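Local coordinates for regulatory protein SWI6 (Saccharomyces cerevisiae, PDB 1SW6) that serves as the shared subunit of the yeast SBF and MBF complexes in cell-cycle-dependent transcription, seen here in its ankyrin-repeat domain, at residues Arg157-Leu168 against Tyr189-Ser199; Leu205-Gly213 against Ile289-Ile298. All coordinates share one frame; numbering follows the deposited sequence.

Contact 1 (Arg157-Leu168 against Tyr189-Ser199); sequences RLYGDNMGESCL and YLYPCLILEDS
R157 leaves its backbone with CG anti to the carbonyl carbon (chi1 -57°) and bends at chi3, which lays the guanidinium across P192: ring atom CG sits over the centre of one face, 3.7 Å from CZ. From there R157 NH1 donates to Y189 O (3.1 Å), the oxygen tilted out of the guanidinium plane, while a water in that plane links NH1 to Y191 OH. NE forms a salt bridge with D33, and NH2 bonds to F30 O. With alanine in place of R157, D33 would probably lose this charge partner, Y189 O this donor, and P192 CG the flat group it packs on. These segments are the connections between successive ankyrin repeats, first to second and second to third. L168 has CG anti to its amide nitrogen (chi1 178°), and its CD2 meets L194 CD2 at 3.5 Å, a tight fit matched by L168 CB on C193 CB. L196 CD1 reaches L158 CD2 at 3.9 Å, the two side chains crossing at about a right angle. At the far end S199 N donates to M163 O (3.1 Å, 162° at the hydrogen), just before G164, where a side chain would run into S199 N. The carboxylates of E165 and D198 lie side by side, nearly coplanar, bridged by a water; D198 OD2 takes the backbone N of R202, and K170 and K173 pair with E165.

Contact 2 (Leu205-Gly213 against Ile289-Ile298); sequences LHHIIITSG and IAARLGNISI
I209 drives into helix 289-293 and the start of the next helix as a knob into a hole formed by I289, A290, L293 and I298. Its two branches divide the work. CG2 presses on I289 CG2 at 3.4 Å, a squeezed methyl-methyl contact, and also lies over the A290 methyl; CD1 goes the other way and meets I298 CD1 at 3.6 Å. I298 can fill that wall because its CG1 stands anti to the backbone N (chi1 -158°), carrying CD1 against both I209 CD1 and S212 CB. I289 is gripped along its length: I210 CD1 touches its CG2 at 3.5 Å, and its own CD1 abuts the edge of the H206 ring at CD2, also 3.5 Å away. The ring's NE2 bonds to D284 O and its ND1 to T203 N, which should fix its rotation and present this carbon edge to the isoleucine.

Helices 205-212 and 289-293 run almost parallel, 4° apart, with axes 9.4 Å from each other. This is the side-by-side stacking of equivalent helices in adjacent ankyrin repeats, here the third and fourth. Toward G213 the packing thins and solvent comes close. L293, itself exposed, lays CD1 against I209 O and 3.8 Å from G213 CA, where a side chain on the glycine would collide with it. N295 approaches S212 more loosely, its ND2 4.0 Å from CB. Between the two segments the adhesion is therefore apolar, resting on the shape of branched side chains; the H206 bond to D284 O, just outside them, adds a polar link from the third repeat to the fourth, while ND1 stays within its own repeat.

How the contacts relate
From the N terminus, residues 157-168 pass from the first ankyrin repeat into the second, and contact 1 closes a loop of 20 mostly helical residues when the chain returns at 189-199. Strand 196-197 then leads directly to helix 204-212, which opens contact 2; that one closes only after 75 more residues, including helix 218-234, when 289-298 arrives in the fourth repeat. The contacts are in series, neither nested nor crossed, their centres about 20 Å apart. They meet where H207 NE2 probably hydrogen-bonds to D198 OD1 (2.8 Å). Together they join the first four repeats, through loops in one case and stacked helices in the other.

Contact 1 (Arg157-Leu168 against Tyr189-Ser199)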
loop_
_atom_site.group_PDB
_atom_site.type_symbol
_atom_site.label_atom_id
_atom_site.label_comp_id
_atom_site.label_asym_id
_atom_site.label_seq_id
_atom_site.Cartn_x
_atom_site.Cartn_y
_atom_site.Cartn_z
ATOM N N ARG A 157 14.137 0.548 -15.134
ATOM C CA ARG A 157 14.337 0.178 -13.742
ATOM C C ARG A 157 14.887 1.298 -12.871
ATOM O O ARG A 157 14.943 1.169 -11.651
ATOM C CB ARG A 157 15.277 -1.025 -13.684
ATOM C CG ARG A 157 14.770 -2.209 -14.488
ATOM C CD ARG A 157 15.876 -3.207 -14.777
ATOM N NE ARG A 157 16.909 -2.636 -15.638
ATOM C CZ ARG A 157 17.921 -3.328 -16.147
ATOM N NH1 ARG A 157 18.039 -4.625 -15.880
ATOM N NH2 ARG A 157 18.811 -2.727 -16.930
ATOM N N LEU A 158 15.279 2.407 -13.486
ATOM C CA LEU A 158 15.867 3.500 -12.723
ATOM C C LEU A 158 14.913 4.551 -12.152
ATOM O O LEU A 158 15.332 5.399 -11.368
ATOM C CB LEU A 158 16.935 4.196 -13.578
ATOM C CG LEU A 158 18.082 3.340 -14.139
ATOM C CD1 LEU A 158 19.150 4.259 -14.727
ATOM C CD2 LEU A 158 18.696 2.486 -13.038
ATOM N N TYR A 159 13.639 4.497 -12.531
ATOM C CA TYR A 159 12.675 5.487 -12.054
ATOM C C TYR A 159 12.349 5.425 -10.569
ATOM O O TYR A 159 12.005 4.372 -10.038
ATOM C CB TYR A 159 11.365 5.382 -12.844
ATOM C CG TYR A 159 11.421 5.960 -14.240
ATOM C CD1 TYR A 159 11.855 7.266 -14.455
ATOM C CD2 TYR A 159 11.009 5.216 -15.339
ATOM C CE1 TYR A 159 11.878 7.815 -15.727
ATOM C CE2 TYR A 159 11.027 5.758 -16.617
ATOM C CZ TYR A 159 11.461 7.054 -16.801
ATOM O OH TYR A 159 11.487 7.598 -18.060
ATOM N N GLY A 160 12.463 6.565 -9.900
ATOM C CA GLY A 160 12.128 6.621 -8.491
ATOM C C GLY A 160 10.670 7.041 -8.379
ATOM O O GLY A 160 10.100 7.585 -9.334
ATOM N N ASP A 161 10.038 6.764 -7.243
ATOM C CA ASP A 161 8.658 7.183 -7.058
ATOM C C ASP A 161 8.751 8.631 -6.567
ATOM O O ASP A 161 9.823 9.225 -6.625
ATOM C CB ASP A 161 7.943 6.283 -6.038
ATOM C CG ASP A 161 8.557 6.348 -4.653
ATOM O OD1 ASP A 161 9.480 7.160 -4.427
ATOM O OD2 ASP A 161 8.103 5.582 -3.779
ATOM N N ASN A 162 7.658 9.196 -6.073
ATOM C CA ASN A 162 7.679 10.587 -5.626
ATOM C C ASN A 162 8.665 10.857 -4.498
ATOM O O ASN A 162 9.007 12.009 -4.224
ATOM C CB ASN A 162 6.270 11.038 -5.225
ATOM C CG ASN A 162 5.313 11.055 -6.411
ATOM O OD1 ASN A 162 5.741 10.969 -7.570
ATOM N ND2 ASN A 162 4.013 11.176 -6.129
ATOM N N MET A 163 9.123 9.791 -3.856
ATOM C CA MET A 163 10.098 9.897 -2.779
ATOM C C MET A 163 11.487 9.587 -3.337
ATOM O O MET A 163 12.484 9.663 -2.626
ATOM C CB MET A 163 9.762 8.901 -1.671
ATOM C CG MET A 163 8.495 9.229 -0.919
ATOM S SD MET A 163 8.768 10.704 0.064
ATOM C CE MET A 163 9.590 9.962 1.532
ATOM N N GLY A 164 11.539 9.232 -4.618
ATOM C CA GLY A 164 12.807 8.899 -5.245
ATOM C C GLY A 164 13.185 7.454 -4.956
ATOM O O GLY A 164 14.323 7.028 -5.167
ATOM N N GLU A 165 12.219 6.694 -4.456
ATOM C CA GLU A 165 12.445 5.293 -4.150
ATOM C C GLU A 165 12.309 4.437 -5.398
ATOM O O GLU A 165 11.326 4.542 -6.133
ATOM C CB GLU A 165 11.473 4.848 -3.055
ATOM C CG GLU A 165 11.894 5.397 -1.702
ATOM C CD GLU A 165 10.925 5.093 -0.574
ATOM O OE1 GLU A 165 10.066 4.183 -0.719
ATOM O OE2 GLU A 165 11.048 5.771 0.474
ATOM N N SER A 166 13.316 3.607 -5.649
ATOM C CA SER A 166 13.330 2.728 -6.823
ATOM C C SER A 166 12.466 1.496 -6.591
ATOM O O SER A 166 11.968 1.286 -5.494
ATOM C CB SER A 166 14.755 2.272 -7.116
ATOM O OG SER A 166 15.212 1.433 -6.069
ATOM N N CYS A 167 12.301 0.678 -7.624
ATOM C CA CYS A 167 11.499 -0.529 -7.491
ATOM C C CYS A 167 12.188 -1.548 -6.598
ATOM O O CYS A 167 11.527 -2.283 -5.872
ATOM C CB CYS A 167 11.187 -1.148 -8.866
ATOM S SG CYS A 167 12.618 -1.540 -9.887
ATOM N N LEU A 168 13.515 -1.598 -6.637
ATOM C CA LEU A 168 14.237 -2.538 -5.790
ATOM C C LEU A 168 14.035 -2.145 -4.322
ATOM O O LEU A 168 13.995 -3.001 -3.446
ATOM C CB LEU A 168 15.725 -2.558 -6.144
ATOM C CG LEU A 168 16.554 -3.492 -5.257
ATOM C CD1 LEU A 168 16.135 -4.930 -5.508
ATOM C CD2 LEU A 168 18.051 -3.303 -5.543
ATOM N N TYR A 189 17.980 -9.210 -12.160
ATOM C CA TYR A 189 17.260 -8.273 -13.022
ATOM C C TYR A 189 17.190 -6.835 -12.497
ATOM O O TYR A 189 16.971 -5.910 -13.285
ATOM C CB TYR A 189 15.834 -8.765 -13.286
ATOM C CG TYR A 189 15.771 -9.988 -14.159
ATOM C CD1 TYR A 189 16.103 -11.245 -13.655
ATOM C CD2 TYR A 189 15.421 -9.886 -15.508
ATOM C CE1 TYR A 189 16.092 -12.376 -14.469
ATOM C CE2 TYR A 189 15.406 -11.006 -16.334
ATOM C CZ TYR A 189 15.744 -12.250 -15.807
ATOM O OH TYR A 189 15.738 -13.363 -16.620
ATOM N N LEU A 190 17.382 -6.629 -11.193
ATOM C CA LEU A 190 17.290 -5.264 -10.653
ATOM C C LEU A 190 18.561 -4.670 -10.044
ATOM O O LEU A 190 18.498 -3.611 -9.431
ATOM C CB LEU A 190 16.152 -5.161 -9.616
ATOM C CG LEU A 190 14.714 -5.558 -10.007
ATOM C CD1 LEU A 190 13.736 -5.056 -8.940
ATOM C CD2 LEU A 190 14.335 -4.951 -11.358
ATOM N N TYR A 191 19.708 -5.329 -10.228
ATOM C CA TYR A 191 20.973 -4.825 -9.686
ATOM C C TYR A 191 21.285 -3.378 -10.081
ATOM O O TYR A 191 21.957 -2.665 -9.332
ATOM C CB TYR A 191 22.144 -5.740 -10.096
ATOM C CG TYR A 191 22.464 -5.726 -11.576
ATOM C CD1 TYR A 191 23.188 -4.679 -12.147
ATOM C CD2 TYR A 191 22.001 -6.734 -12.408
ATOM C CE1 TYR A 191 23.434 -4.636 -13.523
ATOM C CE2 TYR A 191 22.237 -6.707 -13.776
ATOM C CZ TYR A 191 22.953 -5.655 -14.330
ATOM O OH TYR A 191 23.176 -5.635 -15.696
ATOM N N PRO A 192 20.815 -2.919 -11.261
ATOM C CA PRO A 192 21.135 -1.527 -11.593
ATOM C C PRO A 192 20.620 -0.552 -10.533
ATOM O O PRO A 192 21.186 0.517 -10.356
ATOM C CB PRO A 192 20.450 -1.324 -12.944
ATOM C CG PRO A 192 20.523 -2.702 -13.568
ATOM C CD PRO A 192 20.170 -3.597 -12.406
ATOM N N CYS A 193 19.549 -0.924 -9.831
ATOM C CA CYS A 193 18.976 -0.069 -8.790
ATOM C C CYS A 193 19.886 0.056 -7.570
ATOM O O CYS A 193 19.766 0.998 -6.796
ATOM C CB CYS A 193 17.617 -0.615 -8.329
ATOM S SG CYS A 193 16.368 -0.801 -9.630
ATOM N N LEU A 194 20.791 -0.897 -7.393
ATOM C CA LEU A 194 21.699 -0.868 -6.251
ATOM C C LEU A 194 22.521 0.414 -6.167
ATOM O O LEU A 194 22.978 0.784 -5.091
ATOM C CB LEU A 194 22.657 -2.056 -6.303
ATOM C CG LEU A 194 22.019 -3.426 -6.135
ATOM C CD1 LEU A 194 23.067 -4.509 -6.355
ATOM C CD2 LEU A 194 21.415 -3.521 -4.733
ATOM N N ILE A 195 22.721 1.095 -7.291
ATOM C CA ILE A 195 23.517 2.319 -7.251
ATOM C C ILE A 195 22.682 3.581 -7.060
ATOM O O ILE A 195 23.220 4.687 -7.030
ATOM C CB ILE A 195 24.363 2.486 -8.529
ATOM C CG1 ILE A 195 23.470 2.875 -9.707
ATOM C CG2 ILE A 195 25.124 1.192 -8.811
ATOM C CD1 ILE A 195 24.243 3.337 -10.919
ATOM N N LEU A 196 21.374 3.412 -6.898
ATOM C CA LEU A 196 20.466 4.540 -6.729
ATOM C C LEU A 196 20.187 4.971 -5.277
ATOM O O LEU A 196 20.034 4.137 -4.386
ATOM C CB LEU A 196 19.129 4.215 -7.410
ATOM C CG LEU A 196 19.169 3.745 -8.865
ATOM C CD1 LEU A 196 17.754 3.372 -9.344
ATOM C CD2 LEU A 196 19.753 4.858 -9.724
ATOM N N GLU A 197 20.116 6.286 -5.056
ATOM C CA GLU A 197 19.787 6.850 -3.745
ATOM C C GLU A 197 18.496 7.646 -3.947
ATOM O O GLU A 197 18.260 8.178 -5.029
ATOM C CB GLU A 197 20.892 7.787 -3.235
ATOM C CG GLU A 197 21.172 8.992 -4.120
ATOM C CD GLU A 197 22.282 9.877 -3.570
ATOM O OE1 GLU A 197 22.568 10.933 -4.174
ATOM O OE2 GLU A 197 22.870 9.520 -2.528
ATOM N N ASP A 198 17.656 7.723 -2.921
ATOM C CA ASP A 198 16.398 8.448 -3.047
ATOM C C ASP A 198 16.527 9.928 -2.672
ATOM O O ASP A 198 17.635 10.445 -2.503
ATOM C CB ASP A 198 15.316 7.756 -2.205
ATOM C CG ASP A 198 15.620 7.770 -0.722
ATOM O OD1 ASP A 198 14.935 7.035 0.023
ATOM O OD2 ASP A 198 16.521 8.522 -0.289
ATOM N N SER A 199 15.391 10.609 -2.549
ATOM C CA SER A 199 15.386 12.027 -2.219
ATOM C C SER A 199 15.992 12.352 -0.854
ATOM O O SER A 199 16.213 13.517 -0.531
ATOM C CB SER A 199 13.960 12.566 -2.301
ATOM O OG SER A 199 13.468 12.417 -3.621
HETATM O O HOH W 1 20.659 -5.766 -16.914
HETATM O O HOH W 2 11.003 13.662 -3.427
HETATM O O HOH W 3 12.734 7.651 1.982
HETATM O O HOH W 4 17.803 1.686 -4.895
#

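Contact 2 (Leu205-Gly213 against Ile289-Ile298)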
loop_
_atom_site.group_PDB
_atom_site.type_symbol
_atom_site.label_atom_id
_atom_site.label_comp_id
_atom_site.label_asym_id
_atom_site.label_seq_id
_atom_site.Cartn_x
_atom_site.Cartn_y
_atom_site.Cartn_z
ATOM N N LEU A 205 20.693 -0.074 1.326
ATOM C CA LEU A 205 21.052 -0.539 2.667
ATOM C C LEU A 205 20.336 0.250 3.740
ATOM O O LEU A 205 19.982 -0.292 4.774
ATOM C CB LEU A 205 22.558 -0.446 2.921
ATOM C CG LEU A 205 23.449 -1.450 2.196
ATOM C CD1 LEU A 205 24.891 -1.339 2.716
ATOM C CD2 LEU A 205 22.900 -2.860 2.429
ATOM N N HIS A 206 20.131 1.542 3.512
ATOM C CA HIS A 206 19.444 2.347 4.515
ATOM C C HIS A 206 18.034 1.811 4.679
ATOM O O HIS A 206 17.540 1.684 5.791
ATOM C CB HIS A 206 19.369 3.818 4.098
ATOM C CG HIS A 206 20.619 4.591 4.366
ATOM N ND1 HIS A 206 21.497 4.956 3.369
ATOM C CD2 HIS A 206 21.130 5.090 5.519
ATOM C CE1 HIS A 206 22.491 5.648 3.893
ATOM N NE2 HIS A 206 22.293 5.744 5.196
ATOM N N HIS A 207 17.396 1.488 3.558
ATOM C CA HIS A 207 16.033 0.983 3.585
ATOM C C HIS A 207 15.922 -0.394 4.222
ATOM O O HIS A 207 14.952 -0.661 4.933
ATOM C CB HIS A 207 15.443 0.973 2.165
ATOM C CG HIS A 207 15.140 2.340 1.629
ATOM N ND1 HIS A 207 14.108 3.120 2.112
ATOM C CD2 HIS A 207 15.751 3.080 0.673
ATOM C CE1 HIS A 207 14.100 4.279 1.477
ATOM N NE2 HIS A 207 15.086 4.280 0.598
ATOM N N ILE A 208 16.904 -1.265 3.985
ATOM C CA ILE A 208 16.876 -2.604 4.571
ATOM C C ILE A 208 16.853 -2.436 6.090
ATOM O O ILE A 208 16.009 -3.005 6.788
ATOM C CB ILE A 208 18.120 -3.439 4.167
ATOM C CG1 ILE A 208 18.064 -3.775 2.668
ATOM C CG2 ILE A 208 18.191 -4.707 5.016
ATOM C CD1 ILE A 208 19.168 -4.679 2.192
ATOM N N ILE A 209 17.781 -1.634 6.593
ATOM C CA ILE A 209 17.856 -1.375 8.014
ATOM C C ILE A 209 16.587 -0.706 8.536
ATOM O O ILE A 209 16.084 -1.093 9.581
ATOM C CB ILE A 209 19.090 -0.517 8.333
ATOM C CG1 ILE A 209 20.284 -1.436 8.621
ATOM C CG2 ILE A 209 18.818 0.391 9.518
ATOM C CD1 ILE A 209 20.663 -2.352 7.482
ATOM N N ILE A 210 16.065 0.292 7.822
ATOM C CA ILE A 210 14.840 0.948 8.281
ATOM C C ILE A 210 13.751 -0.105 8.466
ATOM O O ILE A 210 12.968 -0.057 9.416
ATOM C CB ILE A 210 14.310 1.995 7.271
ATOM C CG1 ILE A 210 15.249 3.195 7.193
ATOM C CG2 ILE A 210 12.919 2.449 7.686
ATOM C CD1 ILE A 210 15.403 3.939 8.479
ATOM N N THR A 211 13.715 -1.064 7.550
ATOM C CA THR A 211 12.723 -2.129 7.602
ATOM C C THR A 211 12.945 -3.057 8.782
ATOM O O THR A 211 11.990 -3.496 9.428
ATOM C CB THR A 211 12.733 -2.966 6.307
ATOM O OG1 THR A 211 12.223 -2.181 5.228
ATOM C CG2 THR A 211 11.882 -4.196 6.459
ATOM N N SER A 212 14.205 -3.368 9.055
ATOM C CA SER A 212 14.537 -4.260 10.160
ATOM C C SER A 212 13.911 -3.790 11.478
ATOM O O SER A 212 13.736 -4.579 12.405
ATOM C CB SER A 212 16.054 -4.343 10.335
ATOM O OG SER A 212 16.554 -3.138 10.890
ATOM N N GLY A 213 13.581 -2.506 11.556
ATOM C CA GLY A 213 12.994 -1.967 12.771
ATOM C C GLY A 213 11.493 -2.175 12.904
ATOM O O GLY A 213 10.951 -2.102 14.010
ATOM N N ILE A 289 21.571 4.349 11.923
ATOM C CA ILE A 289 20.117 4.219 11.996
ATOM C C ILE A 289 19.819 2.940 12.776
ATOM O O ILE A 289 18.901 2.886 13.598
ATOM C CB ILE A 289 19.497 4.090 10.582
ATOM C CG1 ILE A 289 19.519 5.452 9.875
ATOM C CG2 ILE A 289 18.082 3.508 10.672
ATOM C CD1 ILE A 289 19.126 5.394 8.414
ATOM N N ALA A 290 20.614 1.911 12.516
ATOM C CA ALA A 290 20.443 0.628 13.174
ATOM C C ALA A 290 20.764 0.685 14.670
ATOM O O ALA A 290 20.100 0.037 15.473
ATOM C CB ALA A 290 21.325 -0.433 12.489
ATOM N N ALA A 291 21.795 1.440 15.040
ATOM C CA ALA A 291 22.181 1.549 16.446
ATOM C C ALA A 291 21.052 2.181 17.250
ATOM O O ALA A 291 20.824 1.824 18.404
ATOM C CB ALA A 291 23.460 2.381 16.583
ATOM N N ARG A 292 20.346 3.118 16.627
ATOM C CA ARG A 292 19.233 3.801 17.273
ATOM C C ARG A 292 17.992 2.922 17.418
ATOM O O ARG A 292 17.207 3.106 18.350
ATOM C CB ARG A 292 18.879 5.066 16.496
ATOM C CG ARG A 292 19.381 6.338 17.135
ATOM C CD ARG A 292 19.096 7.516 16.242
ATOM N NE ARG A 292 20.129 7.670 15.225
ATOM C CZ ARG A 292 19.891 7.931 13.945
ATOM N NH1 ARG A 292 18.647 8.066 13.503
ATOM N NH2 ARG A 292 20.906 8.052 13.106
ATOM N N LEU A 293 17.812 1.974 16.497
ATOM C CA LEU A 293 16.664 1.068 16.552
ATOM C C LEU A 293 16.825 0.079 17.706
ATOM O O LEU A 293 15.841 -0.398 18.277
ATOM C CB LEU A 293 16.511 0.309 15.230
ATOM C CG LEU A 293 16.311 1.146 13.961
ATOM C CD1 LEU A 293 16.140 0.214 12.776
ATOM C CD2 LEU A 293 15.086 2.041 14.100
ATOM N N GLY A 294 18.069 -0.236 18.046
ATOM C CA GLY A 294 18.312 -1.155 19.146
ATOM C C GLY A 294 18.398 -2.624 18.776
ATOM O O GLY A 294 18.953 -3.421 19.534
ATOM N N ASN A 295 17.844 -2.991 17.624
ATOM C CA ASN A 295 17.877 -4.377 17.161
ATOM C C ASN A 295 19.339 -4.804 16.985
ATOM O O ASN A 295 19.968 -4.518 15.969
ATOM C CB ASN A 295 17.097 -4.480 15.844
ATOM C CG ASN A 295 17.319 -5.797 15.120
ATOM O OD1 ASN A 295 17.324 -6.872 15.732
ATOM N ND2 ASN A 295 17.485 -5.718 13.801
ATOM N N ILE A 296 19.873 -5.486 17.993
ATOM C CA ILE A 296 21.262 -5.930 17.992
ATOM C C ILE A 296 21.627 -6.901 16.868
ATOM O O ILE A 296 22.772 -6.924 16.406
ATOM C CB ILE A 296 21.631 -6.593 19.337
ATOM C CG1 ILE A 296 23.125 -6.930 19.359
ATOM C CG2 ILE A 296 20.807 -7.862 19.536
ATOM C CD1 ILE A 296 23.621 -7.493 20.674
ATOM N N SER A 297 20.662 -7.705 16.438
ATOM C CA SER A 297 20.901 -8.675 15.380
ATOM C C SER A 297 21.525 -8.067 14.121
ATOM O O SER A 297 22.586 -8.499 13.683
ATOM C CB SER A 297 19.590 -9.372 15.016
ATOM O OG SER A 297 19.738 -10.139 13.833
ATOM N N ILE A 298 20.872 -7.059 13.546
ATOM C CA ILE A 298 21.372 -6.441 12.330
ATOM C C ILE A 298 22.556 -5.495 12.590
ATOM O O ILE A 298 23.349 -5.225 11.693
ATOM C CB ILE A 298 20.213 -5.738 11.564
ATOM C CG1 ILE A 298 20.584 -5.584 10.091
ATOM C CG2 ILE A 298 19.891 -4.396 12.188
ATOM C CD1 ILE A 298 19.401 -5.309 9.204
#